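Side-chain contacts in RE68036p (Drosophila melanogaster, PDB 1SQH), which is of unestablished function but possibly transfers acyl groups to glycine, as an enzyme of the acetyltransferase-like kind: residues L37-Q42 against G80-L85; D23-K28 against N33-L38. All coordinates share one frame; numbering follows the deposited sequence.

How the interactions relate
Interactions 1 and 2 are both buried and share helix 34-51, with Leu37 and Leu38 common to both. Interaction 1 sets this helix against strand 82-87 of the central sheet. Interaction 2 sets its first turn against the preceding helix, 15-29. The helix-to-sheet contact is small and wholly buried, two leucine methyls against the phenol end of a tyrosine. The helix-to-helix contact is larger and grades from buried aromatics, Tyr25 and His35, to an exposed lysine, Lys26. The two meet through polar ends: Tyr25 OH lies 2.6 Å from Gly80 O, and Tyr82 OH lies 2.8 Å from His35 ND1, both probable hydrogen bonds. Leu39 also packs on the Tyr25 ring.

Interaction 1: residues L37-Q42 against G80-L85; sequences LLLYNQ and GTYVSL
Leu38 and Leu39 meet Tyr82 in a small, buried, mainly apolar contact between helix 34-51 and strand 82-87 of the large mixed sheet. The backbones stay well apart, with 9.8 Å between Leu39 CA and Ser84 CA. The CB of Tyr82 points toward the helix, and its ring spans much of this gap. One methyl of each leucine does the touching. Leu38 CD2 comes to the phenol end, 3.8 Å from Tyr82 OH, and the two side chains meet at a slant. Leu38 has CG anti to its backbone N (chi1 162°), which extends its methyls toward the phenol oxygen. Leu39 CD1 approaches the ring obliquely and more loosely, 4.5 Å from Tyr82 CZ. Strand 10-12, the two helices 15-29 and 34-51, and the antiparallel strands that follow are consistent with the acetyltransferase-like (GNAT) fold, where such helices pack on the sheet. Gly80 O, just before the strand, and Ser84 CB lie at the edge of the Tyr82 ring, in its plane. The Tyr82 hydroxyl is not left to the leucine methyl, because it hydrogen-bonds to Ser94 OG of strand 91-96, besides its bond to His35. These two bonds should limit how the phenol end can shift. Leu39 itself sits between helix 15-29 and Phe68 of strand 67-71.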
ATOM      1  N   LEU A  37       5.532   6.486  -5.194  1.00 16.25           N
ATOM      2  CA  LEU A  37       5.409   5.034  -5.311  1.00 17.31           C
ATOM      3  C   LEU A  37       3.959   4.612  -5.494  1.00 18.59           C
ATOM      4  O   LEU A  37       3.654   3.741  -6.316  1.00 16.42           O
ATOM      5  CB  LEU A  37       6.033   4.353  -4.088  1.00 16.48           C
ATOM      6  CG  LEU A  37       7.568   4.476  -4.151  1.00 20.12           C
ATOM      7  CD1 LEU A  37       8.239   3.949  -2.887  1.00 16.67           C
ATOM      8  CD2 LEU A  37       8.048   3.707  -5.381  1.00 18.67           C
ATOM      9  N   LEU A  38       3.072   5.250  -4.733  1.00 19.24           N
ATOM     10  CA  LEU A  38       1.647   4.985  -4.807  1.00 19.45           C
ATOM     11  C   LEU A  38       1.148   5.316  -6.218  1.00 19.68           C
ATOM     12  O   LEU A  38       0.450   4.511  -6.841  1.00 18.51           O
ATOM     13  CB  LEU A  38       0.929   5.830  -3.748  1.00 21.62           C
ATOM     14  CG  LEU A  38      -0.576   6.130  -3.769  1.00 22.05           C
ATOM     15  CD1 LEU A  38      -1.344   5.033  -4.455  1.00 26.69           C
ATOM     16  CD2 LEU A  38      -1.043   6.307  -2.320  1.00 22.45           C
ATOM     17  N   LEU A  39       1.530   6.492  -6.714  1.00 19.54           N
ATOM     18  CA  LEU A  39       1.129   6.940  -8.047  1.00 21.59           C
ATOM     19  C   LEU A  39       1.742   6.020  -9.095  1.00 23.37           C
ATOM     20  O   LEU A  39       1.071   5.576 -10.041  1.00 21.71           O
ATOM     21  CB  LEU A  39       1.578   8.389  -8.278  1.00 20.75           C
ATOM     22  CG  LEU A  39       0.563   9.524  -8.048  1.00 22.91           C
ATOM     23  CD1 LEU A  39      -0.256   9.271  -6.805  1.00 23.72           C
ATOM     24  CD2 LEU A  39       1.310  10.857  -7.932  1.00 21.91           C
ATOM     25  N   TYR A  40       3.030   5.740  -8.928  1.00 22.54           N
ATOM     26  CA  TYR A  40       3.727   4.844  -9.833  1.00 21.79           C
ATOM     27  C   TYR A  40       3.015   3.483  -9.861  1.00 21.71           C
ATOM     28  O   TYR A  40       2.725   2.928 -10.929  1.00 20.74           O
ATOM     29  CB  TYR A  40       5.163   4.654  -9.355  1.00 22.64           C
ATOM     30  CG  TYR A  40       5.845   3.487 -10.009  1.00 22.55           C
ATOM     31  CD1 TYR A  40       6.472   3.626 -11.242  1.00 21.86           C
ATOM     32  CD2 TYR A  40       5.834   2.230  -9.409  1.00 20.90           C
ATOM     33  CE1 TYR A  40       7.082   2.536 -11.865  1.00 21.77           C
ATOM     34  CE2 TYR A  40       6.429   1.139 -10.021  1.00 22.43           C
ATOM     35  CZ  TYR A  40       7.057   1.297 -11.247  1.00 21.95           C
ATOM     36  OH  TYR A  40       7.692   0.215 -11.825  1.00 24.03           O
ATOM     37  N   ASN A  41       2.729   2.950  -8.680  1.00 21.17           N
ATOM     38  CA  ASN A  41       2.080   1.657  -8.597  1.00 22.40           C
ATOM     39  C   ASN A  41       0.713   1.615  -9.271  1.00 24.22           C
ATOM     40  O   ASN A  41       0.442   0.711 -10.080  1.00 24.27           O
ATOM     41  CB  ASN A  41       1.935   1.227  -7.140  1.00 22.18           C
ATOM     42  CG  ASN A  41       1.276  -0.124  -7.007  1.00 20.62           C
ATOM     43  OD1 ASN A  41       1.893  -1.158  -7.236  1.00 16.14           O
ATOM     44  ND2 ASN A  41       0.001  -0.119  -6.662  1.00 22.70           N
ATOM     45  N   GLN A  42      -0.146   2.585  -8.949  1.00 24.11           N
ATOM     46  CA  GLN A  42      -1.483   2.606  -9.526  1.00 23.56           C
ATOM     47  C   GLN A  42      -1.448   2.634 -11.045  1.00 24.01           C
ATOM     48  O   GLN A  42      -2.123   1.842 -11.702  1.00 23.07           O
ATOM     49  CB  GLN A  42      -2.280   3.803  -9.018  1.00 24.91           C
ATOM     50  CG  GLN A  42      -3.750   3.757  -9.453  1.00 25.10           C
ATOM     51  CD  GLN A  42      -4.416   2.451  -9.040  1.00 24.71           C
ATOM     52  OE1 GLN A  42      -4.586   2.185  -7.851  1.00 24.95           O
ATOM     53  NE2 GLN A  42      -4.775   1.623 -10.018  1.00 23.99           N
ATOM     54  N   GLY A  80       0.884  20.066  -5.821  1.00 23.63           N
ATOM     55  CA  GLY A  80       0.721  18.621  -5.889  1.00 23.27           C
ATOM     56  C   GLY A  80      -0.457  18.123  -5.064  1.00 22.35           C
ATOM     57  O   GLY A  80      -0.522  16.948  -4.700  1.00 19.42           O
ATOM     58  N   THR A  81      -1.397  19.017  -4.784  1.00 21.95           N
ATOM     59  CA  THR A  81      -2.568  18.685  -3.971  1.00 23.90           C
ATOM     60  C   THR A  81      -3.447  17.606  -4.601  1.00 22.69           C
ATOM     61  O   THR A  81      -3.966  17.769  -5.709  1.00 22.79           O
ATOM     62  CB  THR A  81      -3.420  19.963  -3.689  1.00 24.67           C
ATOM     63  OG1 THR A  81      -2.595  20.954  -3.063  1.00 26.12           O
ATOM     64  CG2 THR A  81      -4.580  19.652  -2.759  1.00 27.21           C
ATOM     65  N   TYR A  82      -3.618  16.494  -3.893  1.00 21.11           N
ATOM     66  CA  TYR A  82      -4.439  15.424  -4.420  1.00 20.21           C
ATOM     67  C   TYR A  82      -5.107  14.618  -3.317  1.00 21.01           C
ATOM     68  O   TYR A  82      -4.705  14.639  -2.151  1.00 21.23           O
ATOM     69  CB  TYR A  82      -3.594  14.490  -5.295  1.00 21.09           C
ATOM     70  CG  TYR A  82      -2.995  13.323  -4.547  1.00 21.63           C
ATOM     71  CD1 TYR A  82      -3.630  12.082  -4.524  1.00 19.46           C
ATOM     72  CD2 TYR A  82      -1.807  13.467  -3.837  1.00 21.84           C
ATOM     73  CE1 TYR A  82      -3.097  11.011  -3.813  1.00 18.71           C
ATOM     74  CE2 TYR A  82      -1.262  12.394  -3.119  1.00 22.77           C
ATOM     75  CZ  TYR A  82      -1.913  11.171  -3.114  1.00 21.22           C
ATOM     76  OH  TYR A  82      -1.366  10.116  -2.414  1.00 21.08           O
ATOM     77  N   VAL A  83      -6.146  13.907  -3.708  1.00 21.32           N
ATOM     78  CA  VAL A  83      -6.874  13.051  -2.798  1.00 23.37           C
ATOM     79  C   VAL A  83      -7.291  11.901  -3.680  1.00 22.33           C
ATOM     80  O   VAL A  83      -7.848  12.115  -4.766  1.00 23.28           O
ATOM     81  CB  VAL A  83      -8.156  13.735  -2.207  1.00 23.81           C
ATOM     82  CG1 VAL A  83      -8.933  12.732  -1.354  1.00 23.61           C
ATOM     83  CG2 VAL A  83      -7.776  14.950  -1.364  1.00 21.90           C
ATOM     84  N   SER A  84      -6.992  10.690  -3.230  1.00 20.45           N
ATOM     85  CA  SER A  84      -7.370   9.495  -3.970  1.00 22.45           C
ATOM     86  C   SER A  84      -8.410   8.728  -3.163  1.00 22.05           C
ATOM     87  O   SER A  84      -8.422   8.777  -1.925  1.00 22.41           O
ATOM     88  CB  SER A  84      -6.151   8.608  -4.226  1.00 19.69           C
ATOM     89  OG  SER A  84      -5.466   8.348  -3.021  1.00 20.69           O
ATOM     90  N   LEU A  85      -9.299   8.046  -3.878  1.00 21.50           N
ATOM     91  CA  LEU A  85     -10.339   7.249  -3.257  1.00 20.80           C
ATOM     92  C   LEU A  85     -10.227   5.832  -3.798  1.00 19.55           C
ATOM     93  O   LEU A  85     -10.166   5.629  -5.018  1.00 17.95           O
ATOM     94  CB  LEU A  85     -11.713   7.842  -3.571  1.00 20.87           C
ATOM     95  CG  LEU A  85     -12.030   9.188  -2.900  1.00 20.53           C
ATOM     96  CD1 LEU A  85     -13.432   9.648  -3.321  1.00 21.40           C
ATOM     97  CD2 LEU A  85     -11.960   9.047  -1.393  1.00 20.06           C
TER

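Interaction 2: residues D23-K28 against N33-L38; sequences DLYKVK and NFHYLL
Helices 23-28 and 34-38 run nearly antiparallel, at 150° with their axes 8.7 Å apart, and come close where Tyr25 CA and Tyr36 CA are 5.4 Å from each other. Joined by a short turn, they form a helical hairpin. Tyr25 CB meets Tyr36 CB at 4.2 Å. The Tyr25 ring then passes His35, whose CB lies 3.7 Å from Tyr25 CD2, oblique to the ring. Asn33 OD1 sits at the edge of the same ring, near its plane. This oxygen also caps the second helix: it accepts Tyr36 N at 2.9 Å on a lone pair in the carbonyl plane, and His35 N weakly. The buried polar ends have partners beyond the hairpin, Gly80 O for Tyr25 OH and Tyr82 OH for His35 ND1. On the outer side Lys26 and Tyr36 lie side by side, pointing the same way. Lys26 is fully extended beyond CG, and its CD is 3.7 Å from Tyr36 CE1. Tyr36 has CG anti to its backbone N (chi1 158°), which swings its ring alongside that chain. With an alanine in place of this tyrosine, the Lys26 methylenes would probably lose the ring they lie along and be freer to turn. Lys26 NZ stays 4.0 Å from Tyr36 OH, with no bond between them, so the lysine probably contributes mainly through its hydrocarbon chain.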
ATOM      1  N   ASP A  23       4.730  12.473 -12.306  1.00 25.53           N
ATOM      2  CA  ASP A  23       6.050  13.044 -12.578  1.00 26.43           C
ATOM      3  C   ASP A  23       6.354  14.247 -11.690  1.00 25.67           C
ATOM      4  O   ASP A  23       7.516  14.546 -11.413  1.00 23.92           O
ATOM      5  CB  ASP A  23       6.194  13.452 -14.039  1.00 28.87           C
ATOM      6  CG  ASP A  23       7.612  13.874 -14.372  1.00 33.34           C
ATOM      7  OD1 ASP A  23       8.514  13.010 -14.326  1.00 35.98           O
ATOM      8  OD2 ASP A  23       7.836  15.071 -14.658  1.00 36.70           O
ATOM      9  N   LEU A  24       5.311  14.947 -11.256  1.00 25.57           N
ATOM     10  CA  LEU A  24       5.511  16.090 -10.379  1.00 25.79           C
ATOM     11  C   LEU A  24       6.135  15.602  -9.090  1.00 24.44           C
ATOM     12  O   LEU A  24       7.083  16.200  -8.580  1.00 24.02           O
ATOM     13  CB  LEU A  24       4.195  16.762 -10.034  1.00 28.08           C
ATOM     14  CG  LEU A  24       3.627  17.794 -10.982  1.00 30.92           C
ATOM     15  CD1 LEU A  24       2.375  18.370 -10.325  1.00 34.18           C
ATOM     16  CD2 LEU A  24       4.653  18.888 -11.255  1.00 31.40           C
ATOM     17  N   TYR A  25       5.587  14.520  -8.549  1.00 22.75           N
ATOM     18  CA  TYR A  25       6.138  13.987  -7.322  1.00 21.73           C
ATOM     19  C   TYR A  25       7.510  13.409  -7.611  1.00 22.01           C
ATOM     20  O   TYR A  25       8.432  13.556  -6.804  1.00 23.55           O
ATOM     21  CB  TYR A  25       5.208  12.936  -6.705  1.00 22.19           C
ATOM     22  CG  TYR A  25       4.119  13.549  -5.844  1.00 24.31           C
ATOM     23  CD1 TYR A  25       3.008  14.173  -6.417  1.00 23.37           C
ATOM     24  CD2 TYR A  25       4.239  13.573  -4.458  1.00 24.41           C
ATOM     25  CE1 TYR A  25       2.044  14.813  -5.619  1.00 23.94           C
ATOM     26  CE2 TYR A  25       3.289  14.205  -3.659  1.00 24.87           C
ATOM     27  CZ  TYR A  25       2.196  14.826  -4.239  1.00 25.17           C
ATOM     28  OH  TYR A  25       1.276  15.479  -3.435  1.00 24.26           O
ATOM     29  N   LYS A  26       7.669  12.780  -8.772  1.00 20.71           N
ATOM     30  CA  LYS A  26       8.972  12.219  -9.128  1.00 23.28           C
ATOM     31  C   LYS A  26      10.041  13.314  -9.105  1.00 22.38           C
ATOM     32  O   LYS A  26      11.105  13.148  -8.507  1.00 22.97           O
ATOM     33  CB  LYS A  26       8.922  11.570 -10.516  1.00 24.13           C
ATOM     34  CG  LYS A  26      10.166  10.743 -10.859  1.00 24.89           C
ATOM     35  CD  LYS A  26       9.915   9.830 -12.059  1.00 25.72           C
ATOM     36  CE  LYS A  26      11.155   9.019 -12.413  1.00 29.58           C
ATOM     37  NZ  LYS A  26      10.906   8.050 -13.519  1.00 33.19           N
ATOM     38  N   VAL A  27       9.746  14.445  -9.737  1.00 23.32           N
ATOM     39  CA  VAL A  27      10.698  15.555  -9.775  1.00 24.83           C
ATOM     40  C   VAL A  27      10.881  16.181  -8.388  1.00 25.04           C
ATOM     41  O   VAL A  27      12.003  16.331  -7.898  1.00 25.36           O
ATOM     42  CB  VAL A  27      10.224  16.667 -10.757  1.00 26.51           C
ATOM     43  CG1 VAL A  27      11.214  17.835 -10.748  1.00 26.73           C
ATOM     44  CG2 VAL A  27      10.071  16.099 -12.160  1.00 25.84           C
ATOM     45  N   LYS A  28       9.767  16.543  -7.757  1.00 25.36           N
ATOM     46  CA  LYS A  28       9.788  17.179  -6.439  1.00 24.91           C
ATOM     47  C   LYS A  28      10.460  16.416  -5.295  1.00 25.92           C
ATOM     48  O   LYS A  28      11.242  16.997  -4.531  1.00 27.44           O
ATOM     49  CB  LYS A  28       8.363  17.513  -6.012  1.00 26.40           C
ATOM     50  CG  LYS A  28       8.266  18.183  -4.655  1.00 25.72           C
ATOM     51  CD  LYS A  28       8.691  19.637  -4.755  1.00 26.83           C
ATOM     52  CE  LYS A  28       8.400  20.387  -3.474  1.00 24.57           C
ATOM     53  NZ  LYS A  28       8.738  21.837  -3.614  1.00 26.96           N
ATOM     54  N   ASN A  33      10.143   8.542  -2.654  1.00 21.42           N
ATOM     55  CA  ASN A  33       8.942   9.101  -2.047  1.00 19.89           C
ATOM     56  C   ASN A  33       7.724   8.169  -2.155  1.00 20.32           C
ATOM     57  O   ASN A  33       7.403   7.665  -3.231  1.00 22.40           O
ATOM     58  CB  ASN A  33       8.668  10.454  -2.693  1.00 17.29           C
ATOM     59  CG  ASN A  33       7.416  11.084  -2.181  1.00 16.45           C
ATOM     60  OD1 ASN A  33       6.325  10.844  -2.712  1.00 13.98           O
ATOM     61  ND2 ASN A  33       7.550  11.894  -1.129  1.00 15.05           N
ATOM     62  N   PHE A  34       7.038   7.951  -1.036  1.00 19.52           N
ATOM     63  CA  PHE A  34       5.890   7.055  -1.012  1.00 17.68           C
ATOM     64  C   PHE A  34       4.663   7.466  -1.818  1.00 18.46           C
ATOM     65  O   PHE A  34       3.890   6.604  -2.255  1.00 16.53           O
ATOM     66  CB  PHE A  34       5.500   6.770   0.434  1.00 15.89           C
ATOM     67  CG  PHE A  34       6.380   5.753   1.099  1.00 16.66           C
ATOM     68  CD1 PHE A  34       6.036   4.402   1.086  1.00 19.11           C
ATOM     69  CD2 PHE A  34       7.572   6.135   1.704  1.00 16.46           C
ATOM     70  CE1 PHE A  34       6.869   3.439   1.670  1.00 20.29           C
ATOM     71  CE2 PHE A  34       8.411   5.187   2.291  1.00 18.63           C
ATOM     72  CZ  PHE A  34       8.062   3.839   2.275  1.00 19.01           C
ATOM     73  N   HIS A  35       4.458   8.762  -2.014  1.00 18.94           N
ATOM     74  CA  HIS A  35       3.320   9.187  -2.804  1.00 18.35           C
ATOM     75  C   HIS A  35       3.662   8.928  -4.251  1.00 18.79           C
ATOM     76  O   HIS A  35       2.794   8.555  -5.049  1.00 17.30           O
ATOM     77  CB  HIS A  35       2.995  10.655  -2.536  1.00 19.23           C
ATOM     78  CG  HIS A  35       2.333  10.860  -1.211  1.00 21.85           C
ATOM     79  ND1 HIS A  35       1.010  10.545  -0.991  1.00 19.70           N
ATOM     80  CD2 HIS A  35       2.851  11.195  -0.005  1.00 20.01           C
ATOM     81  CE1 HIS A  35       0.742  10.672   0.298  1.00 21.53           C
ATOM     82  NE2 HIS A  35       1.842  11.062   0.918  1.00 20.97           N
ATOM     83  N   TYR A  36       4.934   9.095  -4.592  1.00 17.45           N
ATOM     84  CA  TYR A  36       5.353   8.799  -5.950  1.00 17.18           C
ATOM     85  C   TYR A  36       5.146   7.296  -6.182  1.00 18.16           C
ATOM     86  O   TYR A  36       4.645   6.880  -7.232  1.00 18.30           O
ATOM     87  CB  TYR A  36       6.836   9.134  -6.148  1.00 18.24           C
ATOM     88  CG  TYR A  36       7.443   8.388  -7.314  1.00 20.12           C
ATOM     89  CD1 TYR A  36       7.181   8.778  -8.628  1.00 19.01           C
ATOM     90  CD2 TYR A  36       8.238   7.255  -7.106  1.00 20.47           C
ATOM     91  CE1 TYR A  36       7.688   8.068  -9.708  1.00 19.97           C
ATOM     92  CE2 TYR A  36       8.752   6.532  -8.183  1.00 20.95           C
ATOM     93  CZ  TYR A  36       8.474   6.947  -9.484  1.00 22.26           C
ATOM     94  OH  TYR A  36       8.998   6.256 -10.557  1.00 20.71           O
ATOM     95  N   LEU A  37       5.532   6.486  -5.194  1.00 16.25           N
ATOM     96  CA  LEU A  37       5.409   5.034  -5.311  1.00 17.31           C
ATOM     97  C   LEU A  37       3.959   4.612  -5.494  1.00 18.59           C
ATOM     98  O   LEU A  37       3.654   3.741  -6.316  1.00 16.42           O
ATOM     99  CB  LEU A  37       6.033   4.353  -4.088  1.00 16.48           C
ATOM    100  CG  LEU A  37       7.568   4.476  -4.151  1.00 20.12           C
ATOM    101  CD1 LEU A  37       8.239   3.949  -2.887  1.00 16.67           C
ATOM    102  CD2 LEU A  37       8.048   3.707  -5.381  1.00 18.67           C
ATOM    103  N   LEU A  38       3.072   5.250  -4.733  1.00 19.24           N
ATOM    104  CA  LEU A  38       1.647   4.985  -4.807  1.00 19.45           C
ATOM    105  C   LEU A  38       1.148   5.316  -6.218  1.00 19.68           C
ATOM    106  O   LEU A  38       0.450   4.511  -6.841  1.00 18.51           O
ATOM    107  CB  LEU A  38       0.929   5.830  -3.748  1.00 21.62           C
ATOM    108  CG  LEU A  38      -0.576   6.130  -3.769  1.00 22.05           C
ATOM    109  CD1 LEU A  38      -1.344   5.033  -4.455  1.00 26.69           C
ATOM    110  CD2 LEU A  38      -1.043   6.307  -2.320  1.00 22.45           C
TER